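Local coordinates for thylakoid lumenal 15 kDa protein 1, chloroplastic (Arabidopsis thaliana, PDB 3N90) that is of unknown function but folds as a pentapeptide-repeat protein, a right-handed quadrilateral beta helix, in the chloroplast thylakoid lumen, at residues S52-A66 / D72-A86. The protein carries 2 engineered substitutions. Sequence-based numbering, arbitrary orientation.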
ATOM      1  N   SER A  52      -1.871  -9.163   2.637  1.00 11.37           N
ATOM      2  CA  SER A  52      -2.487  -9.311   1.321  1.00 11.09           C
ATOM      3  C   SER A  52      -3.586  -8.259   1.169  1.00 10.51           C
ATOM      4  O   SER A  52      -4.507  -8.225   1.987  1.00 10.93           O
ATOM      5  CB  SER A  52      -3.116 -10.679   1.112  1.00 12.28           C
ATOM      6  OG  SER A  52      -3.782 -10.761  -0.149  1.00 11.06           O
ATOM      7  N   PHE A  53      -3.454  -7.433   0.150  1.00  9.49           N
ATOM      8  CA  PHE A  53      -4.573  -6.524  -0.314  1.00  9.46           C
ATOM      9  C   PHE A  53      -5.052  -6.992  -1.696  1.00  8.96           C
ATOM     10  O   PHE A  53      -5.562  -6.198  -2.491  1.00 10.38           O
ATOM     11  CB  PHE A  53      -4.110  -5.068  -0.355  1.00  9.54           C
ATOM     12  CG  PHE A  53      -3.812  -4.509   1.025  1.00  9.88           C
ATOM     13  CD1 PHE A  53      -4.851  -4.116   1.866  1.00  8.67           C
ATOM     14  CD2 PHE A  53      -2.495  -4.417   1.487  1.00  9.26           C
ATOM     15  CE1 PHE A  53      -4.563  -3.607   3.144  1.00 11.13           C
ATOM     16  CE2 PHE A  53      -2.210  -3.925   2.748  1.00  9.73           C
ATOM     17  CZ  PHE A  53      -3.248  -3.508   3.574  1.00  9.72           C
ATOM     18  N   PHE A  54      -4.947  -8.295  -1.936  1.00  9.31           N
ATOM     19  CA  PHE A  54      -5.284  -8.875  -3.225  1.00 10.07           C
ATOM     20  C   PHE A  54      -6.746  -8.544  -3.610  1.00 10.51           C
ATOM     21  O   PHE A  54      -7.670  -8.968  -2.922  1.00 10.76           O
ATOM     22  CB  PHE A  54      -5.120 -10.398  -3.196  1.00 10.84           C
ATOM     23  CG  PHE A  54      -5.328 -11.043  -4.534  1.00 12.65           C
ATOM     24  CD1 PHE A  54      -4.215 -11.318  -5.354  1.00 14.48           C
ATOM     25  CD2 PHE A  54      -6.602 -11.361  -5.000  1.00 12.57           C
ATOM     26  CE1 PHE A  54      -4.367 -11.910  -6.611  1.00 15.33           C
ATOM     27  CE2 PHE A  54      -6.764 -11.971  -6.277  1.00 16.58           C
ATOM     28  CZ  PHE A  54      -5.627 -12.233  -7.075  1.00 16.27           C
ATOM     29  N   ASP A  55      -6.934  -7.777  -4.680  1.00 11.42           N
ATOM     30  CA  ASP A  55      -8.285  -7.368  -5.122  1.00 11.53           C
ATOM     31  C   ASP A  55      -9.078  -6.616  -4.044  1.00 11.05           C
ATOM     32  O   ASP A  55     -10.325  -6.622  -4.092  1.00 11.48           O
ATOM     33  CB  ASP A  55      -9.118  -8.568  -5.580  1.00 10.86           C
ATOM     34  CG  ASP A  55      -9.872  -8.294  -6.893  1.00 12.52           C
ATOM     35  OD1 ASP A  55     -10.032  -7.120  -7.283  1.00 13.53           O
ATOM     36  OD2 ASP A  55     -10.204  -9.285  -7.572  1.00 12.52           O
ATOM     37  N   ALA A  56      -8.386  -6.003  -3.084  1.00 10.85           N
ATOM     38  CA  ALA A  56      -9.026  -5.069  -2.141  1.00 10.02           C
ATOM     39  C   ALA A  56      -9.337  -3.726  -2.789  1.00 10.29           C
ATOM     40  O   ALA A  56      -8.748  -3.349  -3.800  1.00 12.34           O
ATOM     41  CB  ALA A  56      -8.199  -4.886  -0.830  1.00 10.24           C
ATOM     42  N   ASP A  57     -10.272  -3.000  -2.197  1.00 10.58           N
ATOM     43  CA  ASP A  57     -10.546  -1.632  -2.627  1.00 10.63           C
ATOM     44  C   ASP A  57     -10.023  -0.679  -1.585  1.00 10.68           C
ATOM     45  O   ASP A  57     -10.547  -0.582  -0.471  1.00  9.91           O
ATOM     46  CB  ASP A  57     -12.053  -1.422  -2.844  1.00 10.72           C
ATOM     47  CG  ASP A  57     -12.393  -0.011  -3.325  1.00 13.72           C
ATOM     48  OD1 ASP A  57     -11.483   0.814  -3.533  1.00 16.04           O
ATOM     49  OD2 ASP A  57     -13.608   0.257  -3.527  1.00 15.51           O
ATOM     50  N   LEU A  58      -8.936   0.005  -1.939  1.00 11.12           N
ATOM     51  CA  LEU A  58      -8.254   0.881  -0.986  1.00 12.10           C
ATOM     52  C   LEU A  58      -8.550   2.361  -1.222  1.00 12.55           C
ATOM     53  O   LEU A  58      -7.862   3.238  -0.672  1.00 12.14           O
ATOM     54  CB  LEU A  58      -6.724   0.606  -1.008  1.00 11.80           C
ATOM     55  CG  LEU A  58      -6.336  -0.636  -0.179  1.00 11.93           C
ATOM     56  CD1 LEU A  58      -5.032  -1.288  -0.667  1.00 14.03           C
ATOM     57  CD2 LEU A  58      -6.228  -0.262   1.336  1.00 13.46           C
ATOM     58  N   THR A  59      -9.556   2.645  -2.041  1.00 11.51           N
ATOM     59  CA  THR A  59      -9.758   4.001  -2.518  1.00 12.80           C
ATOM     60  C   THR A  59      -9.741   5.014  -1.363  1.00 12.46           C
ATOM     61  O   THR A  59     -10.485   4.851  -0.383  1.00 13.32           O
ATOM     62  CB  THR A  59     -11.104   4.111  -3.279  1.00 12.86           C
ATOM     63  OG1 THR A  59     -11.040   3.300  -4.454  1.00 12.91           O
ATOM     64  CG2 THR A  59     -11.341   5.584  -3.671  1.00 13.27           C
ATOM     65  N   GLY A  60      -8.868   6.019  -1.444  1.00 12.26           N
ATOM     66  CA  GLY A  60      -8.807   7.055  -0.388  1.00 13.97           C
ATOM     67  C   GLY A  60      -8.200   6.688   0.958  1.00 13.88           C
ATOM     68  O   GLY A  60      -8.256   7.485   1.924  1.00 13.86           O
ATOM     69  N   ALA A  61      -7.632   5.479   1.035  1.00 13.33           N
ATOM     70  CA  ALA A  61      -7.035   5.008   2.279  1.00 13.42           C
ATOM     71  C   ALA A  61      -5.764   5.801   2.587  1.00 13.83           C
ATOM     72  O   ALA A  61      -5.119   6.319   1.668  1.00 16.07           O
ATOM     73  CB  ALA A  61      -6.731   3.528   2.198  1.00 13.18           C
ATOM     74  N   ASP A  62      -5.413   5.870   3.865  1.00 14.41           N
ATOM     75  CA  ASP A  62      -4.116   6.404   4.308  1.00 15.44           C
ATOM     76  C   ASP A  62      -3.120   5.279   4.616  1.00 15.34           C
ATOM     77  O   ASP A  62      -3.231   4.588   5.629  1.00 15.41           O
ATOM     78  CB  ASP A  62      -4.310   7.316   5.519  1.00 15.69           C
ATOM     79  CG  ASP A  62      -3.070   8.173   5.820  1.00 18.17           C
ATOM     80  OD1 ASP A  62      -2.016   7.956   5.174  1.00 17.74           O
ATOM     81  OD2 ASP A  62      -3.159   9.036   6.732  1.00 21.65           O
ATOM     82  N   LEU A  63      -2.182   5.048   3.706  1.00 14.55           N
ATOM     83  CA  LEU A  63      -1.095   4.112   3.987  1.00 14.11           C
ATOM     84  C   LEU A  63       0.264   4.844   4.251  1.00 14.09           C
ATOM     85  O   LEU A  63       1.354   4.253   4.134  1.00 15.41           O
ATOM     86  CB  LEU A  63      -0.997   3.095   2.860  1.00 14.94           C
ATOM     87  CG  LEU A  63      -1.961   1.890   2.889  1.00 13.79           C
ATOM     88  CD1 LEU A  63      -1.757   1.227   1.549  1.00 16.95           C
ATOM     89  CD2 LEU A  63      -1.575   0.878   3.944  1.00 18.93           C
ATOM     90  N   SER A  64       0.184   6.130   4.563  1.00 14.82           N
ATOM     91  CA  SER A  64       1.407   6.931   4.770  1.00 16.07           C
ATOM     92  C   SER A  64       2.249   6.330   5.897  1.00 16.21           C
ATOM     93  O   SER A  64       1.698   5.825   6.876  1.00 17.07           O
ATOM     94  CB  SER A  64       1.101   8.419   4.988  1.00 16.46           C
ATOM     95  OG  SER A  64       0.388   8.655   6.177  1.00 20.29           O
ATOM     96  N   GLU A  65       3.562   6.295   5.689  1.00 16.60           N
ATOM     97  CA  GLU A  65       4.534   5.749   6.651  1.00 18.31           C
ATOM     98  C   GLU A  65       4.316   4.274   7.041  1.00 17.97           C
ATOM     99  O   GLU A  65       4.886   3.771   8.026  1.00 18.22           O
ATOM    100  CB  GLU A  65       4.637   6.683   7.886  1.00 18.88           C
ATOM    101  CG  GLU A  65       5.610   7.902   7.692  1.00 25.43           C
ATOM    102  CD  GLU A  65       7.119   7.593   7.944  1.00 31.44           C
ATOM    103  OE1 GLU A  65       7.708   6.668   7.322  1.00 37.02           O
ATOM    104  OE2 GLU A  65       7.747   8.317   8.755  1.00 37.41           O
ATOM    105  N   ALA A  66       3.492   3.572   6.266  1.00 16.71           N
ATOM    106  CA  ALA A  66       3.284   2.154   6.489  1.00 15.89           C
ATOM    107  C   ALA A  66       4.478   1.306   6.057  1.00 15.69           C
ATOM    108  O   ALA A  66       5.166   1.631   5.082  1.00 16.12           O
ATOM    109  CB  ALA A  66       2.021   1.690   5.772  1.00 16.58           C
ATOM    110  N   ASP A  72       0.979  -7.700  -0.939  1.00 12.84           N
ATOM    111  CA  ASP A  72       0.440  -7.982  -2.269  1.00 12.06           C
ATOM    112  C   ASP A  72      -0.690  -7.010  -2.591  1.00 12.93           C
ATOM    113  O   ASP A  72      -1.740  -7.051  -1.935  1.00 11.30           O
ATOM    114  CB  ASP A  72      -0.067  -9.396  -2.356  1.00 13.15           C
ATOM    115  CG  ASP A  72      -0.493  -9.787  -3.783  1.00 14.11           C
ATOM    116  OD1 ASP A  72      -0.155  -9.058  -4.743  1.00 18.51           O
ATOM    117  OD2 ASP A  72      -1.149 -10.819  -3.943  1.00 20.43           O
ATOM    118  N   PHE A  73      -0.473  -6.146  -3.586  1.00 11.65           N
ATOM    119  CA  PHE A  73      -1.516  -5.239  -4.016  1.00 12.51           C
ATOM    120  C   PHE A  73      -2.069  -5.668  -5.388  1.00 12.07           C
ATOM    121  O   PHE A  73      -2.725  -4.882  -6.065  1.00 12.19           O
ATOM    122  CB  PHE A  73      -0.996  -3.805  -4.118  1.00 14.24           C
ATOM    123  CG  PHE A  73      -0.684  -3.186  -2.800  1.00 13.84           C
ATOM    124  CD1 PHE A  73      -1.674  -2.516  -2.076  1.00 13.31           C
ATOM    125  CD2 PHE A  73       0.598  -3.252  -2.286  1.00 14.60           C
ATOM    126  CE1 PHE A  73      -1.375  -1.932  -0.840  1.00 14.26           C
ATOM    127  CE2 PHE A  73       0.889  -2.681  -1.071  1.00 14.25           C
ATOM    128  CZ  PHE A  73      -0.099  -2.015  -0.352  1.00 14.76           C
ATOM    129  N   SER A  74      -1.801  -6.899  -5.794  1.00 11.54           N
ATOM    130  CA  SER A  74      -2.268  -7.334  -7.120  1.00 12.10           C
ATOM    131  C   SER A  74      -3.774  -7.139  -7.215  1.00 11.85           C
ATOM    132  O   SER A  74      -4.484  -7.497  -6.292  1.00 11.41           O
ATOM    133  CB  SER A  74      -1.895  -8.783  -7.367  1.00 12.07           C
ATOM    134  OG  SER A  74      -0.476  -8.898  -7.308  1.00 14.14           O
ATOM    135  N   LEU A  75      -4.216  -6.563  -8.334  1.00 12.27           N
ATOM    136  CA  LEU A  75      -5.661  -6.357  -8.651  1.00 12.69           C
ATOM    137  C   LEU A  75      -6.355  -5.347  -7.745  1.00 13.43           C
ATOM    138  O   LEU A  75      -7.570  -5.132  -7.882  1.00 13.88           O
ATOM    139  CB  LEU A  75      -6.470  -7.668  -8.605  1.00 12.22           C
ATOM    140  CG  LEU A  75      -5.932  -8.906  -9.341  1.00 12.33           C
ATOM    141  CD1 LEU A  75      -6.982  -9.970  -9.500  1.00 13.08           C
ATOM    142  CD2 LEU A  75      -5.409  -8.478 -10.671  1.00 14.56           C
ATOM    143  N   ALA A  76      -5.619  -4.759  -6.806  1.00 13.35           N
ATOM    144  CA  ALA A  76      -6.221  -3.805  -5.878  1.00 12.74           C
ATOM    145  C   ALA A  76      -6.544  -2.478  -6.556  1.00 13.79           C
ATOM    146  O   ALA A  76      -5.856  -2.039  -7.512  1.00 13.17           O
ATOM    147  CB  ALA A  76      -5.288  -3.558  -4.636  1.00 12.20           C
ATOM    148  N   ASN A  77      -7.585  -1.847  -6.034  1.00 13.24           N
ATOM    149  CA  ASN A  77      -7.911  -0.461  -6.360  1.00 14.36           C
ATOM    150  C   ASN A  77      -7.183   0.433  -5.346  1.00 13.39           C
ATOM    151  O   ASN A  77      -7.588   0.544  -4.194  1.00 14.11           O
ATOM    152  CB  ASN A  77      -9.438  -0.285  -6.313  1.00 13.83           C
ATOM    153  CG  ASN A  77      -9.874   1.087  -6.725  1.00 17.15           C
ATOM    154  OD1 ASN A  77      -9.046   1.989  -6.856  1.00 19.76           O
ATOM    155  ND2 ASN A  77     -11.180   1.262  -6.952  1.00 15.36           N
ATOM    156  N   VAL A  78      -6.092   1.035  -5.783  1.00 14.21           N
ATOM    157  CA  VAL A  78      -5.272   1.880  -4.932  1.00 14.88           C
ATOM    158  C   VAL A  78      -5.373   3.320  -5.421  1.00 16.00           C
ATOM    159  O   VAL A  78      -4.370   4.030  -5.540  1.00 16.60           O
ATOM    160  CB  VAL A  78      -3.807   1.327  -4.873  1.00 15.82           C
ATOM    161  CG1 VAL A  78      -3.083   1.879  -3.635  1.00 15.95           C
ATOM    162  CG2 VAL A  78      -3.850  -0.189  -4.752  1.00 14.66           C
ATOM    163  N   THR A  79      -6.593   3.744  -5.733  1.00 15.71           N
ATOM    164  CA  THR A  79      -6.800   5.097  -6.253  1.00 17.01           C
ATOM    165  C   THR A  79      -6.891   6.093  -5.108  1.00 17.05           C
ATOM    166  O   THR A  79      -7.517   5.825  -4.088  1.00 15.91           O
ATOM    167  CB  THR A  79      -8.081   5.202  -7.158  1.00 18.25           C
ATOM    168  OG1 THR A  79      -9.224   4.940  -6.365  1.00 21.59           O
ATOM    169  CG2 THR A  79      -8.064   4.210  -8.292  1.00 18.34           C
ATOM    170  N   LYS A  80      -6.264   7.259  -5.274  1.00 17.55           N
ATOM    171  CA  LYS A  80      -6.370   8.341  -4.272  1.00 19.08           C
ATOM    172  C   LYS A  80      -5.919   7.948  -2.852  1.00 17.56           C
ATOM    173  O   LYS A  80      -6.424   8.454  -1.846  1.00 18.68           O
ATOM    174  CB  LYS A  80      -7.784   8.930  -4.268  1.00 18.91           C
ATOM    175  CG  LYS A  80      -8.183   9.623  -5.560  1.00 21.96           C
ATOM    176  CD  LYS A  80      -9.595  10.250  -5.435  1.00 22.08           C
ATOM    177  CE  LYS A  80     -10.151  10.635  -6.805  1.00 27.88           C
ATOM    178  NZ  LYS A  80      -9.537  11.925  -7.281  1.00 31.24           N
ATOM    179  N   VAL A  81      -4.927   7.074  -2.805  1.00 16.43           N
ATOM    180  CA  VAL A  81      -4.401   6.549  -1.562  1.00 16.34           C
ATOM    181  C   VAL A  81      -3.177   7.368  -1.221  1.00 16.67           C
ATOM    182  O   VAL A  81      -2.408   7.716  -2.105  1.00 17.35           O
ATOM    183  CB  VAL A  81      -3.970   5.069  -1.740  1.00 15.14           C
ATOM    184  CG1 VAL A  81      -3.146   4.569  -0.547  1.00 14.31           C
ATOM    185  CG2 VAL A  81      -5.202   4.155  -1.971  1.00 15.90           C
ATOM    186  N   ASN A  82      -2.995   7.658   0.063  1.00 16.31           N
ATOM    187  CA  ASN A  82      -1.798   8.329   0.501  1.00 16.84           C
ATOM    188  C   ASN A  82      -0.720   7.297   0.795  1.00 16.19           C
ATOM    189  O   ASN A  82      -0.865   6.464   1.706  1.00 16.74           O
ATOM    190  CB  ASN A  82      -2.101   9.199   1.711  1.00 17.52           C
ATOM    191  CG  ASN A  82      -0.964  10.144   2.047  1.00 18.73           C
ATOM    192  OD1 ASN A  82       0.138  10.031   1.511  1.00 18.52           O
ATOM    193  ND2 ASN A  82      -1.234  11.085   2.948  1.00 22.22           N
ATOM    194  N   LEU A  83       0.327   7.305  -0.031  1.00 15.54           N
ATOM    195  CA  LEU A  83       1.460   6.420   0.177  1.00 15.25           C
ATOM    196  C   LEU A  83       2.775   7.162   0.537  1.00 15.99           C
ATOM    197  O   LEU A  83       3.864   6.602   0.395  1.00 15.74           O
ATOM    198  CB  LEU A  83       1.691   5.487  -1.018  1.00 15.94           C
ATOM    199  CG  LEU A  83       0.707   4.307  -1.250  1.00 15.73           C
ATOM    200  CD1 LEU A  83       0.951   3.788  -2.677  1.00 17.91           C
ATOM    201  CD2 LEU A  83       0.883   3.219  -0.254  1.00 17.36           C
ATOM    202  N   THR A  84       2.632   8.382   1.031  1.00 17.70           N
ATOM    203  CA  THR A  84       3.784   9.194   1.436  1.00 18.90           C
ATOM    204  C   THR A  84       4.621   8.409   2.440  1.00 18.92           C
ATOM    205  O   THR A  84       4.093   7.930   3.470  1.00 17.88           O
ATOM    206  CB  THR A  84       3.346  10.514   2.088  1.00 18.69           C
ATOM    207  OG1 THR A  84       2.585  11.296   1.168  1.00 21.21           O
ATOM    208  CG2 THR A  84       4.581  11.327   2.549  1.00 20.93           C
ATOM    209  N   ASN A  85       5.903   8.248   2.112  1.00 19.76           N
ATOM    210  CA  ASN A  85       6.887   7.551   2.929  1.00 19.74           C
ATOM    211  C   ASN A  85       6.621   6.063   3.200  1.00 19.11           C
ATOM    212  O   ASN A  85       7.237   5.466   4.086  1.00 19.46           O
ATOM    213  CB  ASN A  85       7.100   8.301   4.255  1.00 19.66           C
ATOM    214  CG  ASN A  85       7.856   9.609   4.067  1.00 22.75           C
ATOM    215  OD1 ASN A  85       8.898   9.631   3.417  1.00 25.26           O
ATOM    216  ND2 ASN A  85       7.350  10.684   4.655  1.00 28.27           N
ATOM    217  N   ALA A  86       5.727   5.458   2.426  1.00 17.41           N
ATOM    218  CA  ALA A  86       5.410   4.070   2.606  1.00 16.20           C
ATOM    219  C   ALA A  86       6.549   3.235   2.042  1.00 16.24           C
ATOM    220  O   ALA A  86       7.130   3.573   0.981  1.00 17.46           O
ATOM    221  CB  ALA A  86       4.068   3.728   1.916  1.00 15.68           C
TER
HETATM  222  O   HOH W   1      -2.065 -12.046  -1.833  1.00 23.03           O
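Ser52 and Asp72 occupy matching places on two successive coils of a right-handed quadrilateral beta helix, the pentapeptide-repeat fold, and a water links Ser52 OG to Asp72 OD2. Inside, the Phe53 and Phe73 rings lie nearly parallel (12°) but slid apart, centroids 5.2 Å from each other; Phe33 continues the row beyond Phe53. Outside, the Phe54 ring receives Asp72 OD2 at its edge and Ser74 O over one face, while its CZ rests 3.6 Å from Leu75 CD1. At the following corner Asp55 N donates to Ser74 O (2.9 Å). The Asp57 carboxylate runs alongside the Asn77 amide, planes 5° apart, and its OD2 forms a salt bridge with Arg39. Leu58 CD1 meets the edge of the Phe73 ring, 3.7 Å from CE1. Ala61, closing the type II turn begun at Leu58, accepts through O from Asn82 N. Asn82 holds its amide trans to the main-chain N (chi1 -168°), bringing OD1 to Thr84 N and OG1 in an Asx turn; replacing it with alanine removes OD1, and both donors are then likely to lose their shared acceptor. Asp62 forms the matching Asx turn one coil earlier: its OD1 accepts from Ser64 N and, on the syn side, from Ser64 OG at 2.7 Å. Leu63 N donates to Asn82 O (2.8 Å).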